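Local atomic coordinates of xylosidase (Xanthomonas axonopodis pv. citri, PDB entry 6XN2), a protein that is a family 43 glycoside hydrolase that probably cleaves beta-xylosidic linkages of xylo-oligosaccharides, and binds xylose units in its active-site pocket. Residues H54-S65 / M117-R125. Residues are numbered along the deposited sequence; the frame is centred on the assembly and turned at random.
Sequences HVFDGALYIYPS and MWAPDAAQR. With XYP (beta-D-xylopyranose), chain E.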
# COMPACT_ATOMS: atom_id res chain seq x y z
N HIS A 54 9.15 2.94 6.16
CA HIS A 54 9.44 4.35 6.51
C HIS A 54 10.78 4.42 7.24
O HIS A 54 11.14 3.48 7.88
CB HIS A 54 8.35 4.89 7.42
CG HIS A 54 7.04 5.07 6.75
ND1 HIS A 54 6.64 6.26 6.26
CD2 HIS A 54 6.04 4.21 6.51
CE1 HIS A 54 5.46 6.13 5.73
NE2 HIS A 54 5.08 4.90 5.86
N VAL A 55 11.46 5.54 7.10
CA VAL A 55 12.70 5.78 7.88
C VAL A 55 12.29 6.73 9.00
O VAL A 55 12.04 7.88 8.72
CB VAL A 55 13.83 6.38 7.05
CG1 VAL A 55 14.94 6.86 7.96
CG2 VAL A 55 14.37 5.39 6.04
N PHE A 56 12.18 6.18 10.20
CA PHE A 56 11.82 6.95 11.40
C PHE A 56 12.96 6.82 12.39
O PHE A 56 13.46 5.74 12.58
CB PHE A 56 10.57 6.37 12.05
CG PHE A 56 9.31 6.53 11.26
CD1 PHE A 56 9.12 7.60 10.42
CD2 PHE A 56 8.29 5.60 11.36
CE1 PHE A 56 7.96 7.74 9.70
CE2 PHE A 56 7.13 5.75 10.64
CZ PHE A 56 6.96 6.83 9.82
N ASP A 57 13.38 7.94 12.93
CA ASP A 57 14.40 7.95 13.94
C ASP A 57 15.68 7.20 13.54
O ASP A 57 16.21 6.43 14.29
CB ASP A 57 13.82 7.46 15.27
CG ASP A 57 12.63 8.27 15.71
OD1 ASP A 57 12.75 9.50 15.68
OD2 ASP A 57 11.58 7.72 16.05
N GLY A 58 16.14 7.43 12.33
CA GLY A 58 17.34 6.82 11.85
C GLY A 58 17.33 5.36 11.45
O GLY A 58 18.33 4.86 11.00
N ALA A 59 16.23 4.68 11.66
CA ALA A 59 16.12 3.27 11.28
C ALA A 59 14.93 3.04 10.35
O ALA A 59 14.02 3.87 10.28
CB ALA A 59 16.00 2.39 12.52
N LEU A 60 14.96 1.93 9.63
CA LEU A 60 13.88 1.60 8.71
C LEU A 60 12.84 0.76 9.43
O LEU A 60 13.13 -0.34 9.89
CB LEU A 60 14.40 0.85 7.49
CG LEU A 60 13.34 0.44 6.46
CD1 LEU A 60 13.29 1.45 5.33
CD2 LEU A 60 13.60 -0.96 5.95
N TYR A 61 11.63 1.31 9.54
CA TYR A 61 10.50 0.59 10.14
C TYR A 61 9.55 0.13 9.04
O TYR A 61 9.27 0.87 8.10
CB TYR A 61 9.76 1.49 11.14
CG TYR A 61 10.54 1.71 12.41
CD1 TYR A 61 11.49 2.72 12.49
CD2 TYR A 61 10.34 0.90 13.52
CE1 TYR A 61 12.22 2.92 13.66
CE2 TYR A 61 11.06 1.10 14.69
CZ TYR A 61 12.00 2.11 14.75
OH TYR A 61 12.72 2.29 15.91
N ILE A 62 9.06 -1.10 9.16
CA ILE A 62 8.11 -1.62 8.19
C ILE A 62 6.79 -1.93 8.88
O ILE A 62 6.76 -2.55 9.95
CB ILE A 62 8.64 -2.88 7.49
CG1 ILE A 62 10.05 -2.64 6.97
CG2 ILE A 62 7.70 -3.31 6.38
CD1 ILE A 62 10.74 -3.90 6.49
N TYR A 63 5.69 -1.47 8.28
CA TYR A 63 4.36 -1.70 8.82
C TYR A 63 3.58 -2.54 7.81
O TYR A 63 2.99 -2.00 6.87
CB TYR A 63 3.65 -0.37 9.11
CG TYR A 63 4.43 0.48 10.09
CD1 TYR A 63 5.47 1.30 9.66
CD2 TYR A 63 4.15 0.46 11.45
CE1 TYR A 63 6.21 2.07 10.56
CE2 TYR A 63 4.88 1.23 12.36
CZ TYR A 63 5.91 2.03 11.91
OH TYR A 63 6.64 2.79 12.81
N PRO A 64 3.62 -3.86 7.97
CA PRO A 64 2.92 -4.77 7.07
C PRO A 64 1.61 -5.30 7.67
O PRO A 64 1.36 -5.07 8.86
CB PRO A 64 3.93 -5.90 6.88
CG PRO A 64 4.60 -5.98 8.24
CD PRO A 64 4.54 -4.59 8.86
N SER A 65 0.79 -5.96 6.86
CA SER A 65 -0.32 -6.77 7.38
C SER A 65 0.23 -8.08 7.92
O SER A 65 1.36 -8.45 7.63
CB SER A 65 -1.35 -7.06 6.29
OG SER A 65 -1.87 -5.85 5.77
N MET A 117 -8.21 -6.59 9.47
CA MET A 117 -7.21 -5.55 9.63
C MET A 117 -6.25 -5.63 8.45
O MET A 117 -5.31 -6.43 8.45
CB MET A 117 -6.48 -5.72 10.95
CG MET A 117 -7.41 -5.68 12.16
SD MET A 117 -7.71 -3.98 12.67
CE MET A 117 -6.37 -3.73 13.83
N TRP A 118 -6.52 -4.84 7.42
CA TRP A 118 -5.78 -4.86 6.17
C TRP A 118 -4.60 -3.90 6.06
O TRP A 118 -4.24 -3.31 7.01
CB TRP A 118 -6.76 -4.75 5.01
CG TRP A 118 -7.59 -6.00 4.79
CD1 TRP A 118 -7.65 -7.06 5.59
CD2 TRP A 118 -8.44 -6.29 3.69
NE1 TRP A 118 -8.48 -8.01 5.07
CE2 TRP A 118 -8.97 -7.55 3.89
CE3 TRP A 118 -8.78 -5.60 2.54
CZ2 TRP A 118 -9.83 -8.14 3.00
CZ3 TRP A 118 -9.63 -6.18 1.67
CH2 TRP A 118 -10.15 -7.43 1.90
N ALA A 119 -4.03 -3.79 4.88
CA ALA A 119 -2.86 -2.97 4.59
C ALA A 119 -2.71 -1.63 5.30
O ALA A 119 -3.32 -0.71 4.94
CB ALA A 119 -2.75 -2.77 3.12
N PRO A 120 -1.79 -1.53 6.24
CA PRO A 120 -1.64 -0.29 6.98
C PRO A 120 -0.49 0.59 6.58
O PRO A 120 0.27 0.26 5.73
CB PRO A 120 -1.35 -0.80 8.37
CG PRO A 120 -0.51 -1.97 8.12
CD PRO A 120 -0.99 -2.59 6.85
N ASP A 121 -0.38 1.73 7.23
CA ASP A 121 0.75 2.62 7.00
C ASP A 121 1.01 3.42 8.26
O ASP A 121 0.24 3.34 9.22
CB ASP A 121 0.49 3.56 5.81
CG ASP A 121 1.78 4.17 5.25
OD1 ASP A 121 2.87 3.75 5.69
OD2 ASP A 121 1.69 5.06 4.38
N ALA A 122 2.09 4.18 8.28
CA ALA A 122 2.43 4.95 9.47
C ALA A 122 2.92 6.33 9.10
O ALA A 122 3.32 6.58 7.96
CB ALA A 122 3.47 4.21 10.29
N ALA A 123 2.85 7.24 10.07
CA ALA A 123 3.36 8.59 9.92
C ALA A 123 3.84 9.11 11.26
O ALA A 123 3.45 8.60 12.31
CB ALA A 123 2.28 9.52 9.35
N GLN A 124 4.70 10.12 11.23
CA GLN A 124 5.15 10.77 12.45
C GLN A 124 4.92 12.27 12.40
O GLN A 124 5.06 12.90 11.35
CB GLN A 124 6.63 10.48 12.71
CG GLN A 124 6.94 9.03 13.06
CD GLN A 124 8.34 8.85 13.62
OE1 GLN A 124 9.29 9.49 13.17
NE2 GLN A 124 8.46 8.00 14.63
N ARG A 125 4.62 12.82 13.56
CA ARG A 125 4.44 14.23 13.76
C ARG A 125 4.41 14.49 15.24
O ARG A 125 3.90 13.73 15.99
CB ARG A 125 3.19 14.80 13.12
CG ARG A 125 3.32 16.25 12.70
CD ARG A 125 2.00 16.81 12.24
NE ARG A 125 2.11 18.08 11.56
CZ ARG A 125 2.09 19.26 12.17
NH1 ARG A 125 2.17 20.35 11.46
NH2 ARG A 125 1.98 19.34 13.48
O1 XYP E . -7.02 -6.85 -1.57
C1 XYP E . -5.88 -6.90 -0.75
C2 XYP E . -5.77 -5.59 0.01
C3 XYP E . -4.86 -5.68 1.19
C4 XYP E . -5.18 -6.91 2.01
C5 XYP E . -5.12 -8.12 1.14
O2 XYP E . -5.29 -4.53 -0.80
O3 XYP E . -5.16 -4.51 1.88
O4 XYP E . -4.23 -7.07 3.02
O5 XYP E . -6.05 -8.02 0.09
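Gln124 lies over one face of the Phe56 ring, its CG 3.6 Å from the centroid and its amide, through CD and OE1, stacked at 19° over the CG-CD1 side; CB of His54 covers the opposite face, while Ala122 CB and Tyr63 OH, hydrogen-bonded to Pro152 O, sit at the edge. Ala122 CB, a compact methyl, also presses onto the Tyr63 face, 3.5 Å from the centroid. Ala122 O lies over one face of the His54 ring, 3.1 Å from CE1 but badly angled for a bond to NE2. Glutamine suits its partly exposed place: NE2, bonded to Thr129, adds a weak bond to Asp57 OD2. At the imidazole edge, His54 NE2 gives Asp121 OD1 a very short hydrogen bond of 2.5 Å. With CG anti to the backbone N (chi1 -161°), the Asp121 carboxylate swings back toward His54, and its OD2 accepts from Val173 N. Pro120 packs against Ser65, whose OG is bonded to Asp50, and Ala119 N donates to XYP O3 (3.3 Å) beside Trp118, its indole face against the sugar. Strand 121-125, the edge of one antiparallel sheet, packs against the 47-56/59-67 hairpin of the preceding sheet, joining adjacent blades of the family's five-bladed beta-propeller, with the xylose pocket at their inner end.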